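Local coordinates for polyketide synthase III (Ectocarpus siliculosus, PDB 4B0N), which belongs to the chalcone/stilbene synthase family as a type III polyketide synthase, and probably acts as an acyltransferase in making the phenolic monomers of phlorotannins, at residues 46-51 and 248-253; 149-154 and 176-181; 267-272 and 312-317; 352-357 and 375-380. All blocks are in the same frame, centred on the assembly; numbering follows the deposited sequence.

Contact 1 of 4, residues 46-51 and 248-253; sequences AGMAIG and AAAVLK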
loop_
_atom_site.group_PDB
_atom_site.type_symbol
_atom_site.label_atom_id
_atom_site.label_comp_id
_atom_site.label_asym_id
_atom_site.label_seq_id
_atom_site.Cartn_x
_atom_site.Cartn_y
_atom_site.Cartn_z
ATOM N N ALA A 46 -0.116 -22.533 0.217
ATOM C CA ALA A 46 0.811 -23.656 0.385
ATOM C C ALA A 46 1.362 -23.766 1.811
ATOM O O ALA A 46 1.671 -24.861 2.285
ATOM C CB ALA A 46 1.947 -23.560 -0.625
ATOM N N GLY A 47 1.485 -22.627 2.485
ATOM C CA GLY A 47 1.944 -22.585 3.866
ATOM C C GLY A 47 1.350 -21.404 4.598
ATOM O O GLY A 47 1.165 -20.332 4.021
ATOM N N MET A 48 1.045 -21.606 5.874
ATOM C CA MET A 48 0.469 -20.557 6.706
ATOM C C MET A 48 1.049 -20.616 8.116
ATOM O O MET A 48 1.246 -21.698 8.673
ATOM C CB MET A 48 -1.058 -20.690 6.739
ATOM C CG MET A 48 -1.781 -19.620 7.544
ATOM S SD MET A 48 -3.526 -19.467 7.115
ATOM C CE MET A 48 -3.417 -18.361 5.711
ATOM N N ALA A 49 1.334 -19.447 8.679
ATOM C CA ALA A 49 1.799 -19.350 10.060
ATOM C C ALA A 49 1.170 -18.161 10.772
ATOM O O ALA A 49 1.021 -17.083 10.191
ATOM C CB ALA A 49 3.319 -19.264 10.112
ATOM N N ILE A 50 0.788 -18.379 12.025
ATOM C CA ILE A 50 0.316 -17.302 12.897
ATOM C C ILE A 50 1.404 -16.927 13.903
ATOM O O ILE A 50 2.295 -17.727 14.196
ATOM C CB ILE A 50 -1.000 -17.664 13.629
ATOM C CG1 ILE A 50 -0.857 -18.985 14.404
ATOM C CG2 ILE A 50 -2.159 -17.709 12.639
ATOM C CD1 ILE A 50 -1.903 -19.204 15.478
ATOM N N GLY A 51 1.326 -15.706 14.418
ATOM C CA GLY A 51 2.322 -15.202 15.355
ATOM C C GLY A 51 1.796 -14.088 16.231
ATOM O O GLY A 51 0.848 -13.386 15.870
ATOM N N ALA A 248 0.250 -12.664 10.860
ATOM C CA ALA A 248 -0.045 -13.891 10.131
ATOM C C ALA A 248 0.491 -13.804 8.713
ATOM O O ALA A 248 0.429 -12.748 8.083
ATOM C CB ALA A 248 -1.541 -14.160 10.118
ATOM N N ALA A 249 1.020 -14.917 8.219
ATOM C CA ALA A 249 1.596 -14.967 6.879
ATOM C C ALA A 249 1.052 -16.140 6.070
ATOM O O ALA A 249 0.598 -17.142 6.628
ATOM C CB ALA A 249 3.114 -15.024 6.954
ATOM N N ALA A 250 1.100 -15.999 4.749
ATOM C CA ALA A 250 0.622 -17.032 3.838
ATOM C C ALA A 250 1.488 -17.087 2.588
ATOM O O ALA A 250 1.787 -16.055 1.981
ATOM C CB ALA A 250 -0.833 -16.787 3.467
ATOM N N VAL A 251 1.901 -18.294 2.218
ATOM C CA VAL A 251 2.615 -18.510 0.969
ATOM C C VAL A 251 1.609 -18.996 -0.065
ATOM O O VAL A 251 0.745 -19.820 0.240
ATOM C CB VAL A 251 3.764 -19.528 1.117
ATOM C CG1 VAL A 251 4.606 -19.572 -0.151
ATOM C CG2 VAL A 251 4.636 -19.179 2.314
ATOM N N LEU A 252 1.718 -18.472 -1.281
ATOM C CA LEU A 252 0.751 -18.774 -2.321
ATOM C C LEU A 252 1.388 -19.344 -3.573
ATOM O O LEU A 252 2.363 -18.800 -4.094
ATOM C CB LEU A 252 -0.083 -17.537 -2.642
ATOM C CG LEU A 252 -1.248 -17.365 -1.666
ATOM C CD1 LEU A 252 -1.271 -15.976 -1.057
ATOM C CD2 LEU A 252 -2.571 -17.708 -2.332
ATOM N N LYS A 253 0.821 -20.458 -4.032
ATOM C CA LYS A 253 1.235 -21.120 -5.266
ATOM C C LYS A 253 0.107 -21.105 -6.299
ATOM O O LYS A 253 -1.063 -20.940 -5.949
ATOM C CB LYS A 253 1.682 -22.560 -4.985
ATOM C CG LYS A 253 0.602 -23.461 -4.404
ATOM C CD LYS A 253 1.078 -24.900 -4.289
ATOM C CE LYS A 253 0.038 -25.757 -3.585
ATOM N NZ LYS A 253 0.442 -27.188 -3.525
#
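Strands 46-51 and 248-253 run antiparallel, 177° between their directions and 4.7 Å apart at closest approach of their axes, with Gly47 opposite Val251 and Ala49 opposite Ala249 as hydrogen-bonded pairs and Met48-Ala250 and Ile50-Ala248 as non-hydrogen-bonded ones. This is the outermost pairing, within this chain, of the mixed five-stranded sheet in the N-terminal half of the thiolase fold. Val251 N gives a nearly straight bond to Gly47 O (2.8 Å), and Ala249 N and Ala49 O are joined at 2.9 Å; the return bonds run from Ala49 N to Ala249 O and from Ala46 N to Val251 O. On the face with Ala248 and Ala250, small methyls suit a surface pressed by helices: Phe201 of helix 196-210 lies on Ala250 and helix 369-385 on Met48, Ile50 and Ala248. Met48 sends CG anti to its backbone N and bends at chi3 (-85°), and its CE ends 3.8 Å from Ala250 CB. The other face, with Ala49, Ala249 and Val251, receives helix 121-146 and Leu149; Val251 stands opposite Gly47, which has no side chain to compete with its branches. At the far end of the pairing, Lys253 chi1 (62°) puts CG, and the extended chain puts CD, each 4.0 Å from Ala46 CB.

Contact 2 of 4, residues 149-154 and 176-181; sequences LNVEDI and KNLGLT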
loop_
_atom_site.group_PDB
_atom_site.type_symbol
_atom_site.label_atom_id
_atom_site.label_comp_id
_atom_site.label_asym_id
_atom_site.label_seq_id
_atom_site.Cartn_x
_atom_site.Cartn_y
_atom_site.Cartn_z
ATOM N N LEU A 149 9.060 -25.065 1.281
ATOM C CA LEU A 149 9.922 -24.308 0.381
ATOM C C LEU A 149 11.178 -23.799 1.075
ATOM O O LEU A 149 11.359 -23.977 2.282
ATOM C CB LEU A 149 9.154 -23.125 -0.216
ATOM C CG LEU A 149 7.994 -23.400 -1.172
ATOM C CD1 LEU A 149 7.126 -22.160 -1.292
ATOM C CD2 LEU A 149 8.493 -23.853 -2.540
ATOM N N ASN A 150 12.045 -23.166 0.294
ATOM C CA ASN A 150 13.206 -22.469 0.821
ATOM C C ASN A 150 13.066 -20.968 0.590
ATOM O O ASN A 150 12.383 -20.541 -0.343
ATOM C CB ASN A 150 14.487 -22.995 0.165
ATOM C CG ASN A 150 14.741 -24.461 0.472
ATOM O OD1 ASN A 150 14.654 -25.310 -0.413
ATOM N ND2 ASN A 150 15.050 -24.765 1.730
ATOM N N VAL A 151 13.713 -20.171 1.438
ATOM C CA VAL A 151 13.658 -18.708 1.322
ATOM C C VAL A 151 13.999 -18.218 -0.092
ATOM O O VAL A 151 13.612 -17.114 -0.483
ATOM C CB VAL A 151 14.548 -17.996 2.373
ATOM C CG1 VAL A 151 14.031 -18.254 3.782
ATOM C CG2 VAL A 151 16.004 -18.426 2.244
ATOM N N GLU A 152 14.710 -19.053 -0.850
ATOM C CA GLU A 152 15.074 -18.759 -2.235
ATOM C C GLU A 152 13.862 -18.735 -3.164
ATOM O O GLU A 152 13.816 -17.951 -4.114
ATOM C CB GLU A 152 16.084 -19.789 -2.764
ATOM C CG GLU A 152 17.500 -19.670 -2.207
ATOM C CD GLU A 152 17.684 -20.384 -0.878
ATOM O OE1 GLU A 152 17.350 -21.584 -0.782
ATOM O OE2 GLU A 152 18.178 -19.744 0.074
ATOM N N ASP A 153 12.885 -19.593 -2.879
ATOM C CA ASP A 153 11.756 -19.837 -3.782
ATOM C C ASP A 153 10.703 -18.725 -3.789
ATOM O O ASP A 153 9.792 -18.730 -4.619
ATOM C CB ASP A 153 11.098 -21.185 -3.460
ATOM C CG ASP A 153 12.108 -22.318 -3.313
ATOM O OD1 ASP A 153 13.085 -22.374 -4.090
ATOM O OD2 ASP A 153 11.912 -23.162 -2.413
ATOM N N ILE A 154 10.823 -17.778 -2.863
ATOM C CA ILE A 154 9.906 -16.643 -2.806
ATOM C C ILE A 154 10.301 -15.609 -3.859
ATOM O O ILE A 154 11.443 -15.145 -3.887
ATOM C CB ILE A 154 9.863 -16.014 -1.390
ATOM C CG1 ILE A 154 9.412 -17.049 -0.345
ATOM C CG2 ILE A 154 8.980 -14.769 -1.357
ATOM C CD1 ILE A 154 8.060 -17.692 -0.603
ATOM N N LYS A 176 16.653 -8.820 4.247
ATOM C CA LYS A 176 17.856 -8.895 5.071
ATOM C C LYS A 176 17.832 -10.116 5.983
ATOM O O LYS A 176 18.742 -10.950 5.932
ATOM C CB LYS A 176 18.029 -7.626 5.908
ATOM C CG LYS A 176 19.012 -6.629 5.325
ATOM C CD LYS A 176 19.454 -5.627 6.378
ATOM C CE LYS A 176 20.828 -5.067 6.046
ATOM N NZ LYS A 176 21.390 -4.242 7.151
ATOM N N ASN A 177 16.779 -10.216 6.797
ATOM C CA ASN A 177 16.661 -11.254 7.821
ATOM C C ASN A 177 16.581 -12.685 7.292
ATOM O O ASN A 177 17.333 -13.558 7.731
ATOM C CB ASN A 177 15.472 -10.966 8.746
ATOM C CG ASN A 177 15.784 -9.908 9.788
ATOM O OD1 ASN A 177 16.292 -8.832 9.468
ATOM N ND2 ASN A 177 15.480 -10.210 11.047
ATOM N N LEU A 178 15.676 -12.919 6.349
ATOM C CA LEU A 178 15.481 -14.257 5.800
ATOM C C LEU A 178 16.474 -14.584 4.695
ATOM O O LEU A 178 16.592 -15.742 4.285
ATOM C CB LEU A 178 14.040 -14.445 5.315
ATOM C CG LEU A 178 13.027 -14.939 6.356
ATOM C CD1 LEU A 178 12.691 -13.867 7.383
ATOM C CD2 LEU A 178 11.760 -15.443 5.682
ATOM N N GLY A 179 17.196 -13.569 4.226
ATOM C CA GLY A 179 18.125 -13.730 3.112
ATOM C C GLY A 179 17.390 -14.052 1.822
ATOM O O GLY A 179 17.797 -14.944 1.078
ATOM N N LEU A 180 16.298 -13.331 1.570
ATOM C CA LEU A 180 15.504 -13.502 0.359
ATOM C C LEU A 180 16.287 -13.042 -0.864
ATOM O O LEU A 180 17.229 -12.260 -0.738
ATOM C CB LEU A 180 14.201 -12.707 0.466
ATOM C CG LEU A 180 13.209 -13.054 1.581
ATOM C CD1 LEU A 180 12.180 -11.942 1.731
ATOM C CD2 LEU A 180 12.522 -14.392 1.331
ATOM N N THR A 181 15.903 -13.537 -2.040
ATOM C CA THR A 181 16.515 -13.103 -3.299
ATOM C C THR A 181 16.299 -11.605 -3.497
ATOM O O THR A 181 15.188 -11.101 -3.318
ATOM C CB THR A 181 15.991 -13.897 -4.521
ATOM O OG1 THR A 181 16.488 -13.309 -5.732
ATOM C CG2 THR A 181 14.460 -13.929 -4.559
#
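Val151 and Ile154 meet Leu178, Leu180 and Thr181 in an apolar packing contact of the thiolase-type N-terminal domain, between the loop 149-154 and the end of helix 170-177 with the turn after it; no hydrogen bond joins the segments. Residues 149-154 lead from helix 121-146 into strand 154-161. The second segment leaves helix 170-177 on the way to strand 185-190, so the contact lies at one end of a beta-alpha-beta unit whose two strands are parallel neighbours in the sheet. A short turn prepares the first loop: Asp153 N binds Asn150 O, while Asp153 OD2 takes Asn150 N at 2.7 Å from above the carboxylate plane. That turn presents Val151, whose compact branched side chain fits against the carbonyl of Leu178. Its CG2, between the backbone N and the carbonyl carbon (chi1 -65°), lies 3.4 Å from Leu178 O, and its CG1 touches Leu178 CD2 at 4.1 Å, the two side chains crossing obliquely. Gly179, the first residue to leave helical geometry, has a positive phi (66°) that glycine adopts with little cost. Leu180 CD2 then touches both Val151 O, at 3.4 Å, and Ile154 CB, at 4.1 Å. Leu178 also packs on Ala140 and Ile144 of helix 121-146, and Ile154 on Val251 and Leu217 of the sheet. Thr181 completes the contact: its CG2 sits 3.3 Å from Ile154 O.

Contact 3 of 4, residues 267-272 and 312-317; sequences IVDNHA and DGFLKK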
loop_
_atom_site.group_PDB
_atom_site.type_symbol
_atom_site.label_atom_id
_atom_site.label_comp_id
_atom_site.label_asym_id
_atom_site.label_seq_id
_atom_site.Cartn_x
_atom_site.Cartn_y
_atom_site.Cartn_z
ATOM N N ILE A 267 -8.263 -20.897 -3.515
ATOM C CA ILE A 267 -9.030 -19.655 -3.584
ATOM C C ILE A 267 -9.557 -19.463 -5.015
ATOM O O ILE A 267 -8.849 -18.963 -5.898
ATOM C CB ILE A 267 -8.226 -18.433 -3.071
ATOM C CG1 ILE A 267 -7.649 -18.720 -1.676
ATOM C CG2 ILE A 267 -9.106 -17.187 -3.036
ATOM C CD1 ILE A 267 -6.618 -17.722 -1.188
ATOM N N VAL A 268 -10.805 -19.880 -5.222
ATOM C CA VAL A 268 -11.429 -19.914 -6.549
ATOM C C VAL A 268 -11.811 -18.524 -7.068
ATOM O O VAL A 268 -11.724 -18.266 -8.273
ATOM C CB VAL A 268 -12.665 -20.845 -6.570
ATOM C CG1 VAL A 268 -13.196 -21.014 -7.987
ATOM C CG2 VAL A 268 -12.320 -22.206 -5.990
ATOM N N ASP A 269 -12.236 -17.639 -6.168
ATOM C CA ASP A 269 -12.636 -16.286 -6.560
ATOM C C ASP A 269 -12.470 -15.268 -5.434
ATOM O O ASP A 269 -12.348 -15.631 -4.264
ATOM C CB ASP A 269 -14.087 -16.280 -7.064
ATOM C CG ASP A 269 -14.418 -15.053 -7.914
ATOM O OD1 ASP A 269 -13.534 -14.561 -8.649
ATOM O OD2 ASP A 269 -15.575 -14.582 -7.851
ATOM N N ASN A 270 -12.452 -13.992 -5.813
ATOM C CA ASN A 270 -12.536 -12.884 -4.869
ATOM C C ASN A 270 -13.664 -11.929 -5.255
ATOM O O ASN A 270 -13.959 -11.747 -6.439
ATOM C CB ASN A 270 -11.196 -12.140 -4.755
ATOM C CG ASN A 270 -10.600 -11.787 -6.107
ATOM O OD1 ASN A 270 -11.083 -10.894 -6.806
ATOM N ND2 ASN A 270 -9.529 -12.481 -6.475
ATOM N N HIS A 271 -14.296 -11.330 -4.249
ATOM C CA HIS A 271 -15.408 -10.417 -4.474
ATOM C C HIS A 271 -15.325 -9.234 -3.560
ATOM O O HIS A 271 -14.873 -9.349 -2.419
ATOM C CB HIS A 271 -16.737 -11.146 -4.300
ATOM C CG HIS A 271 -17.933 -10.382 -4.823
ATOM N ND1 HIS A 271 -18.063 -10.035 -6.118
ATOM C CD2 HIS A 271 -19.076 -9.916 -4.174
ATOM C CE1 HIS A 271 -19.222 -9.371 -6.289
ATOM N NE2 HIS A 271 -19.841 -9.300 -5.098
ATOM N N ALA A 272 -15.751 -8.081 -4.067
ATOM C CA ALA A 272 -15.789 -6.844 -3.297
ATOM C C ALA A 272 -17.127 -6.136 -3.488
ATOM O O ALA A 272 -17.859 -6.429 -4.433
ATOM C CB ALA A 272 -14.639 -5.936 -3.703
ATOM N N ASP A 312 -24.613 -13.205 -0.979
ATOM C CA ASP A 312 -25.490 -13.769 -2.006
ATOM C C ASP A 312 -25.027 -13.370 -3.405
ATOM O O ASP A 312 -25.269 -14.090 -4.372
ATOM C CB ASP A 312 -26.945 -13.349 -1.787
ATOM C CG ASP A 312 -27.601 -14.075 -0.620
ATOM O OD1 ASP A 312 -27.305 -15.274 -0.405
ATOM O OD2 ASP A 312 -28.431 -13.446 0.075
ATOM N N GLY A 313 -24.363 -12.219 -3.502
ATOM C CA GLY A 313 -23.721 -11.798 -4.743
ATOM C C GLY A 313 -22.579 -12.730 -5.114
ATOM O O GLY A 313 -22.529 -13.243 -6.234
ATOM N N PHE A 314 -21.676 -12.951 -4.155
ATOM C CA PHE A 314 -20.502 -13.814 -4.321
ATOM C C PHE A 314 -20.875 -15.205 -4.834
ATOM O O PHE A 314 -20.258 -15.721 -5.770
ATOM C CB PHE A 314 -19.775 -13.955 -2.976
ATOM C CG PHE A 314 -18.279 -14.143 -3.086
ATOM C CD1 PHE A 314 -17.690 -14.650 -4.244
ATOM C CD2 PHE A 314 -17.458 -13.832 -2.006
ATOM C CE1 PHE A 314 -16.317 -14.820 -4.328
ATOM C CE2 PHE A 314 -16.085 -14.001 -2.083
ATOM C CZ PHE A 314 -15.514 -14.497 -3.245
ATOM N N LEU A 315 -21.895 -15.796 -4.215
ATOM C CA LEU A 315 -22.260 -17.190 -4.457
ATOM C C LEU A 315 -23.075 -17.411 -5.728
ATOM O O LEU A 315 -23.020 -18.495 -6.312
ATOM C CB LEU A 315 -23.000 -17.766 -3.243
ATOM C CG LEU A 315 -22.222 -17.961 -1.937
ATOM C CD1 LEU A 315 -23.180 -18.195 -0.777
ATOM C CD2 LEU A 315 -21.225 -19.104 -2.048
ATOM N N LYS A 316 -23.820 -16.396 -6.160
ATOM C CA LYS A 316 -24.608 -16.492 -7.393
ATOM C C LYS A 316 -23.733 -16.492 -8.648
ATOM O O LYS A 316 -24.140 -17.002 -9.692
ATOM C CB LYS A 316 -25.669 -15.385 -7.466
ATOM C CG LYS A 316 -26.940 -15.704 -6.690
ATOM C CD LYS A 316 -27.880 -14.509 -6.612
ATOM C CE LYS A 316 -29.021 -14.768 -5.635
ATOM N NZ LYS A 316 -29.939 -13.603 -5.494
ATOM N N LYS A 317 -22.533 -15.927 -8.534
ATOM C CA LYS A 317 -21.541 -15.947 -9.612
ATOM C C LYS A 317 -21.049 -17.369 -9.891
ATOM O O LYS A 317 -20.555 -17.664 -10.984
ATOM C CB LYS A 317 -20.351 -15.049 -9.260
ATOM C CG LYS A 317 -20.634 -13.554 -9.332
ATOM C CD LYS A 317 -19.570 -12.740 -8.609
ATOM C CE LYS A 317 -18.239 -12.745 -9.348
ATOM N NZ LYS A 317 -17.128 -12.234 -8.496
#
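His271 sets its CB over the centre of the Phe314 ring, 3.4 Å from the centroid and 3° off the ring normal, a CH-pi contact in which the polarised methylene meets the pi face squarely. With CG anti to the backbone N (chi1 -166°), the imidazole continues past the phenyl, and one of its faces lies over Phe314 CA; the ring planes are inclined to each other and the rings pair obliquely. Phe314 suits this place because a flat ring can slip beneath the strand: its CZ reaches Asp269 O at the ring edge, 3.5 Å away, and its CE1 approaches Asp269 OD2. Lys317 bends at chi3 (71°), and its NZ forms a salt bridge with Asp269 OD2 at 2.9 Å; OD2 accepts through its syn lone pair, on the side of the other oxygen, and the two side chains cross at about a right angle. The same NZ makes a weak bond to His271 ND1 at 3.4 Å, while His318 is a second donor to Asp269 OD2, so that carboxylate oxygen is probably well stabilised as an anion. An alanine in place of Phe314 would probably open a gap beneath His271 CB and take away the ring edge that meets Asp269 O. Strand 265-274, outermost in its sheet within the chain, pairs with strand 405-413; helix 299-316 covers one side of that sheet, where Phe314 also touches Leu410 and Met396, helix 196-210 meets Ile267, Asn270 and Ala272, and Ser183 of the second subunit packs on His271.

Contact 4 of 4, residues 352-357 and 375-380; sequences TADSWA and SRVFKR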
loop_
_atom_site.group_PDB
_atom_site.type_symbol
_atom_site.label_atom_id
_atom_site.label_comp_id
_atom_site.label_asym_id
_atom_site.label_seq_id
_atom_site.Cartn_x
_atom_site.Cartn_y
_atom_site.Cartn_z
ATOM N N THR A 352 -19.879 -19.933 13.423
ATOM C CA THR A 352 -19.020 -18.789 13.724
ATOM C C THR A 352 -18.136 -19.032 14.951
ATOM O O THR A 352 -17.453 -18.115 15.419
ATOM C CB THR A 352 -19.852 -17.505 13.944
ATOM O OG1 THR A 352 -20.922 -17.776 14.856
ATOM C CG2 THR A 352 -20.426 -16.998 12.627
ATOM N N ALA A 353 -18.142 -20.269 15.453
ATOM C CA ALA A 353 -17.398 -20.653 16.662
ATOM C C ALA A 353 -15.899 -20.357 16.585
ATOM O O ALA A 353 -15.261 -20.100 17.610
ATOM C CB ALA A 353 -17.633 -22.121 16.991
ATOM N N ASP A 354 -15.347 -20.397 15.372
ATOM C CA ASP A 354 -13.949 -20.045 15.134
ATOM C C ASP A 354 -13.709 -18.557 15.366
ATOM O O ASP A 354 -12.686 -18.167 15.931
ATOM C CB ASP A 354 -13.529 -20.414 13.706
ATOM C CG ASP A 354 -13.601 -21.907 13.434
ATOM O OD1 ASP A 354 -13.128 -22.700 14.277
ATOM O OD2 ASP A 354 -14.123 -22.284 12.362
ATOM N N SER A 355 -14.663 -17.736 14.927
ATOM C CA SER A 355 -14.559 -16.279 15.024
ATOM C C SER A 355 -14.601 -15.786 16.472
ATOM O O SER A 355 -13.900 -14.834 16.825
ATOM C CB SER A 355 -15.658 -15.603 14.197
ATOM O OG SER A 355 -15.642 -16.050 12.851
ATOM N N TRP A 356 -15.421 -16.434 17.301
ATOM C CA TRP A 356 -15.483 -16.121 18.729
ATOM C C TRP A 356 -14.220 -16.531 19.429
ATOM O O TRP A 356 -13.738 -15.826 20.317
ATOM C CB TRP A 356 -16.678 -16.800 19.384
ATOM C CG TRP A 356 -18.011 -16.223 18.977
ATOM C CD1 TRP A 356 -19.006 -16.836 18.216
ATOM C CD2 TRP A 356 -18.546 -14.893 19.300
ATOM N NE1 TRP A 356 -20.081 -16.003 18.053
ATOM C CE2 TRP A 356 -19.874 -14.822 18.673
ATOM C CE3 TRP A 356 -18.077 -13.796 20.014
ATOM C CZ2 TRP A 356 -20.675 -13.693 18.772
ATOM C CZ3 TRP A 356 -18.896 -12.663 20.108
ATOM C CH2 TRP A 356 -20.162 -12.615 19.502
ATOM N N ALA A 357 -13.676 -17.676 19.021
ATOM C CA ALA A 357 -12.463 -18.236 19.615
ATOM C C ALA A 357 -11.242 -17.334 19.412
ATOM O O ALA A 357 -10.458 -17.124 20.343
ATOM C CB ALA A 357 -12.199 -19.631 19.066
ATOM N N SER A 375 -6.978 -19.948 9.762
ATOM C CA SER A 375 -6.006 -20.932 10.243
ATOM C C SER A 375 -6.489 -21.643 11.507
ATOM O O SER A 375 -5.686 -22.018 12.369
ATOM C CB SER A 375 -4.636 -20.287 10.481
ATOM O OG SER A 375 -3.684 -21.250 10.903
ATOM N N ARG A 376 -7.805 -21.812 11.612
ATOM C CA ARG A 376 -8.417 -22.675 12.615
ATOM C C ARG A 376 -9.199 -23.740 11.869
ATOM O O ARG A 376 -9.216 -24.905 12.271
ATOM C CB ARG A 376 -9.354 -21.888 13.524
ATOM C CG ARG A 376 -8.659 -21.106 14.622
ATOM C CD ARG A 376 -9.681 -20.505 15.576
ATOM N NE ARG A 376 -10.566 -21.518 16.153
ATOM C CZ ARG A 376 -10.309 -22.201 17.266
ATOM N NH1 ARG A 376 -9.185 -21.982 17.942
ATOM N NH2 ARG A 376 -11.177 -23.102 17.706
ATOM N N VAL A 377 -9.837 -23.315 10.778
ATOM C CA VAL A 377 -10.569 -24.193 9.870
ATOM C C VAL A 377 -9.611 -25.175 9.200
ATOM O O VAL A 377 -9.919 -26.361 9.064
ATOM C CB VAL A 377 -11.316 -23.369 8.797
ATOM C CG1 VAL A 377 -11.927 -24.273 7.736
ATOM C CG2 VAL A 377 -12.390 -22.504 9.438
ATOM N N PHE A 378 -8.445 -24.667 8.808
ATOM C CA PHE A 378 -7.413 -25.443 8.118
ATOM C C PHE A 378 -6.854 -26.595 8.954
ATOM O O PHE A 378 -6.433 -27.611 8.399
ATOM C CB PHE A 378 -6.276 -24.517 7.676
ATOM C CG PHE A 378 -6.535 -23.796 6.377
ATOM C CD1 PHE A 378 -7.831 -23.525 5.947
ATOM C CD2 PHE A 378 -5.470 -23.366 5.592
ATOM C CE1 PHE A 378 -8.059 -22.860 4.753
ATOM C CE2 PHE A 378 -5.691 -22.696 4.400
ATOM C CZ PHE A 378 -6.988 -22.445 3.980
ATOM N N LYS A 379 -6.847 -26.424 10.277
ATOM C CA LYS A 379 -6.426 -27.478 11.207
ATOM C C LYS A 379 -7.410 -28.637 11.183
ATOM O O LYS A 379 -7.010 -29.781 10.970
ATOM C CB LYS A 379 -6.266 -26.942 12.634
ATOM C CG LYS A 379 -4.906 -26.310 12.919
ATOM C CD LYS A 379 -4.675 -26.066 14.408
ATOM C CE LYS A 379 -5.419 -24.834 14.917
ATOM N NZ LYS A 379 -5.233 -24.625 16.382
ATOM N N ARG A 380 -8.690 -28.333 11.393
ATOM C CA ARG A 380 -9.755 -29.331 11.300
ATOM C C ARG A 380 -9.772 -30.008 9.935
ATOM O O ARG A 380 -9.957 -31.222 9.848
ATOM C CB ARG A 380 -11.129 -28.709 11.563
ATOM C CG ARG A 380 -11.680 -28.923 12.963
ATOM C CD ARG A 380 -11.559 -27.679 13.836
ATOM N NE ARG A 380 -11.978 -26.457 13.145
ATOM C CZ ARG A 380 -13.238 -26.119 12.880
ATOM N NH1 ARG A 380 -14.246 -26.908 13.233
ATOM N NH2 ARG A 380 -13.489 -24.982 12.243
#
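The guanidinium of Arg376 has Ala357 CB over the centre of one face, 3.7 Å above the plane, and Asp354 OD1 at its edge, close to the plane. A bend at chi3 (56°) turns NE toward Asp354, and through that edge NE makes a weak hydrogen bond to OD1 at 3.4 Å, fairly straight at 164° and part of a salt bridge. The guanidinium of Arg380 has Arg376 O at its edge instead, bound in plane by NE at 3.3 Å, and meets Asp354 tip to tip: NH2 lies 2.8 Å from OD2 and 3.1 Å from OD1. Asp354, Arg376 and Arg380 thus form a salt-bridge network between helix 353-362 and helix 369-385 in the C-terminal half of the thiolase fold; the directions of the two short helical segments differ by 125°. Arginines four residues apart suit the network, since both extend from one side of their helix toward the same acid, and alanine at 357 is small enough for a flat group to lie over it. An alanine in place of Arg376 would probably leave Asp354 OD1 dependent on Arg380 NH2 and uncover the methyl of Ala357. The acid is buried, also touching Val373, and two positive neighbours would be expected to favour its ionised form. Val377, packed behind on Phe327 and Cys329, brings its CG2 to 3.4 Å from Asp354 OD2, at about a right angle to the acid.

Contact 1 is the hub. On one face of its sheet Val251 CG1 packs on Leu149 CD1 of contact 2, 3.8 Å away, and contact 2 is nested in the chain between its strands. On the other face Met48 SD meets Ser375 CB of contact 4 at 3.6 Å, and Leu252 CD2 meets Ile267 CD1 of contact 3 at 4.2 Å, so contact 1 links the two halves of the fold. Contacts 3 and 4 do not touch, their nearest atoms about 7 Å apart. Malonic acid is bound by Gly164, Phe165, Leu166 and Gly169, between the segments of contact 2, and by Leu188 and Gly190; arachidonic acid occupies a pocket of 20 residues between 62 and 366.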